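Local coordinates for proton-dependent oligopeptide transporter family protein (Xanthomonas campestris, PDB 6EI3) that probably couples the inward movement of protons to the uptake of small peptides across the membrane, as a POT-family member of the Major Facilitator Superfamily, at residues G207-S212 and D284-L289. Residues are numbered along the deposited sequence; the frame is centred on the assembly and turned at random.
Sequences GAVVRS and DGVRAL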
ATOM      1  N   GLY A 207      12.341 -16.888  -9.454  1.00 51.34           N
ATOM      2  CA  GLY A 207      11.413 -17.921  -9.906  1.00 51.03           C
ATOM      3  C   GLY A 207      12.078 -19.253 -10.201  1.00 55.47           C
ATOM      4  O   GLY A 207      11.629 -20.289  -9.701  1.00 55.57           O
ATOM      5  N   ALA A 208      13.173 -19.231 -10.986  1.00 52.99           N
ATOM      6  CA  ALA A 208      13.943 -20.434 -11.356  1.00 54.67           C
ATOM      7  C   ALA A 208      14.508 -21.171 -10.143  1.00 59.90           C
ATOM      8  O   ALA A 208      14.425 -22.394 -10.097  1.00 60.35           O
ATOM      9  CB  ALA A 208      15.063 -20.070 -12.314  1.00 55.95           C
ATOM     10  N   VAL A 209      15.049 -20.422  -9.147  1.00 57.21           N
ATOM     11  CA  VAL A 209      15.623 -20.980  -7.911  1.00 57.43           C
ATOM     12  C   VAL A 209      14.520 -21.598  -7.038  1.00 60.33           C
ATOM     13  O   VAL A 209      14.723 -22.687  -6.512  1.00 61.80           O
ATOM     14  CB  VAL A 209      16.527 -19.968  -7.147  1.00 60.64           C
ATOM     15  CG1 VAL A 209      17.121 -20.583  -5.884  1.00 61.20           C
ATOM     16  CG2 VAL A 209      17.641 -19.436  -8.043  1.00 60.91           C
ATOM     17  N   VAL A 210      13.351 -20.929  -6.917  1.00 55.36           N
ATOM     18  CA  VAL A 210      12.179 -21.430  -6.170  1.00 54.99           C
ATOM     19  C   VAL A 210      11.686 -22.745  -6.817  1.00 60.44           C
ATOM     20  O   VAL A 210      11.400 -23.710  -6.105  1.00 60.40           O
ATOM     21  CB  VAL A 210      11.042 -20.356  -6.075  1.00 56.67           C
ATOM     22  CG1 VAL A 210       9.722 -20.961  -5.597  1.00 55.91           C
ATOM     23  CG2 VAL A 210      11.451 -19.188  -5.175  1.00 55.36           C
ATOM     24  N   ARG A 211      11.593 -22.758  -8.169  1.00 58.85           N
ATOM     25  CA  ARG A 211      11.176 -23.902  -8.993  1.00 60.75           C
ATOM     26  C   ARG A 211      12.120 -25.075  -8.739  1.00 64.83           C
ATOM     27  O   ARG A 211      11.648 -26.165  -8.419  1.00 65.57           O
ATOM     28  CB  ARG A 211      11.189 -23.507 -10.484  1.00 64.08           C
ATOM     29  CG  ARG A 211      10.534 -24.502 -11.452  1.00 76.82           C
ATOM     30  CD  ARG A 211      10.536 -23.986 -12.892  1.00 88.40           C
ATOM     31  NE  ARG A 211       9.825 -22.706 -13.031  1.00 99.52           N
ATOM     32  CZ  ARG A 211      10.387 -21.561 -13.415  1.00110.92           C
ATOM     33  NH1 ARG A 211      11.674 -21.519 -13.742  1.00 97.35           N
ATOM     34  NH2 ARG A 211       9.661 -20.453 -13.492  1.00 94.31           N
ATOM     35  N   SER A 212      13.452 -24.832  -8.814  1.00 61.01           N
ATOM     36  CA  SER A 212      14.471 -25.854  -8.559  1.00 61.81           C
ATOM     37  C   SER A 212      14.444 -26.345  -7.116  1.00 67.70           C
ATOM     38  O   SER A 212      14.561 -27.540  -6.903  1.00 69.62           O
ATOM     39  CB  SER A 212      15.858 -25.337  -8.903  1.00 63.43           C
ATOM     40  OG  SER A 212      15.978 -25.057 -10.287  1.00 69.59           O
ATOM     41  N   ASP A 284      21.525 -18.033  -1.881  1.00 52.11           N
ATOM     42  CA  ASP A 284      21.652 -17.136  -0.727  1.00 50.34           C
ATOM     43  C   ASP A 284      20.730 -15.933  -0.923  1.00 50.20           C
ATOM     44  O   ASP A 284      20.100 -15.495   0.026  1.00 49.28           O
ATOM     45  CB  ASP A 284      23.100 -16.649  -0.548  1.00 52.87           C
ATOM     46  CG  ASP A 284      24.133 -17.705  -0.200  1.00 66.02           C
ATOM     47  OD1 ASP A 284      23.739 -18.863   0.062  1.00 65.66           O
ATOM     48  OD2 ASP A 284      25.342 -17.378  -0.215  1.00 76.93           O
ATOM     49  N   GLY A 285      20.668 -15.427  -2.154  1.00 45.28           N
ATOM     50  CA  GLY A 285      19.818 -14.314  -2.557  1.00 42.95           C
ATOM     51  C   GLY A 285      18.338 -14.576  -2.358  1.00 45.91           C
ATOM     52  O   GLY A 285      17.609 -13.679  -1.934  1.00 45.25           O
ATOM     53  N   VAL A 286      17.893 -15.825  -2.618  1.00 42.12           N
ATOM     54  CA  VAL A 286      16.508 -16.256  -2.422  1.00 40.69           C
ATOM     55  C   VAL A 286      16.255 -16.449  -0.917  1.00 43.68           C
ATOM     56  O   VAL A 286      15.161 -16.137  -0.456  1.00 41.58           O
ATOM     57  CB  VAL A 286      16.133 -17.492  -3.307  1.00 44.13           C
ATOM     58  CG1 VAL A 286      14.767 -18.072  -2.939  1.00 42.75           C
ATOM     59  CG2 VAL A 286      16.168 -17.122  -4.789  1.00 43.39           C
ATOM     60  N   ARG A 287      17.274 -16.930  -0.150  1.00 41.18           N
ATOM     61  CA  ARG A 287      17.191 -17.070   1.314  1.00 41.08           C
ATOM     62  C   ARG A 287      16.969 -15.689   1.953  1.00 43.97           C
ATOM     63  O   ARG A 287      16.123 -15.554   2.843  1.00 43.14           O
ATOM     64  CB  ARG A 287      18.463 -17.719   1.892  1.00 41.85           C
ATOM     65  CG  ARG A 287      18.274 -18.163   3.339  1.00 53.10           C
ATOM     66  CD  ARG A 287      19.273 -19.205   3.821  1.00 70.51           C
ATOM     67  NE  ARG A 287      19.136 -20.513   3.170  1.00 80.49           N
ATOM     68  CZ  ARG A 287      18.226 -21.432   3.484  1.00 89.77           C
ATOM     69  NH1 ARG A 287      17.314 -21.184   4.417  1.00 75.96           N
ATOM     70  NH2 ARG A 287      18.205 -22.595   2.850  1.00 73.07           N
ATOM     71  N   ALA A 288      17.731 -14.677   1.486  1.00 40.06           N
ATOM     72  CA  ALA A 288      17.639 -13.297   1.942  1.00 39.94           C
ATOM     73  C   ALA A 288      16.241 -12.727   1.627  1.00 45.01           C
ATOM     74  O   ALA A 288      15.638 -12.089   2.495  1.00 45.21           O
ATOM     75  CB  ALA A 288      18.721 -12.465   1.273  1.00 40.70           C
ATOM     76  N   LEU A 289      15.707 -13.008   0.412  1.00 42.14           N
ATOM     77  CA  LEU A 289      14.369 -12.580  -0.028  1.00 41.85           C
ATOM     78  C   LEU A 289      13.272 -13.161   0.869  1.00 42.89           C
ATOM     79  O   LEU A 289      12.309 -12.460   1.168  1.00 42.26           O
ATOM     80  CB  LEU A 289      14.107 -13.003  -1.490  1.00 43.30           C
ATOM     81  CG  LEU A 289      13.953 -11.928  -2.580  1.00 49.48           C
ATOM     82  CD1 LEU A 289      13.036 -10.775  -2.153  1.00 48.96           C
ATOM     83  CD2 LEU A 289      15.287 -11.437  -3.069  1.00 54.91           C
TER
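Val-286 reaches Val-209 and Val-210 through its two methyls, which its first torsion (chi1 171°) aims at different partners: CG1 is anti to the backbone N, while CG2 lies beside that nitrogen and anti to the carbonyl carbon. Val-209 has the same setting (chi1 -179°), and its CG1, held beside its own carbonyl carbon, faces the CG2 branch of Val-286. That methyl touches the branch point of its partner, Val-286 CG2 lying 3.7 Å from Val-209 CB, and it is also 3.8 Å from Val-209 CG1. In both residues the bond from the alpha carbon to CB is directed toward the other segment, and the two side chains run past each other in opposite directions, so that they meet alongside. The second methyl of Val-286 makes a looser contact, its CG1 standing 4.2 Å from CG2 of Val-210, whose side chain crosses that of Val-286 at about a right angle. One valine of helix 281-306 thus serves two successive valines of helix 206-215.

The contact between these segments is wholly apolar, and valine suits it: its short, beta-branched side chain offers two methyls close to the backbone, allowing the Val-209 and Val-286 CA atoms to approach within 7.3 Å. Only 119 Å² is buried between 207-212 and 284-289, so the two segments meet at little more than one valine cluster.

Val-209 also packs on His-278, whose NE2 is hydrogen-bonded to Ser-212 OG. The contact ties the short helix 206-215, which follows helix 168-188, to the start of the long helix 281-306, probably the first of the C-terminal six-helix bundle of the MFS fold; helices 224-239 and 248-270 between them are consistent with the extra helical pair of bacterial POT proteins. Val-286 and Leu-289 both touch Phe-206, extending the apolar seam along helix 206-215, while Leu-289 continues to Val-432 and Val-433, linking helix 281-306 to helix 430-456.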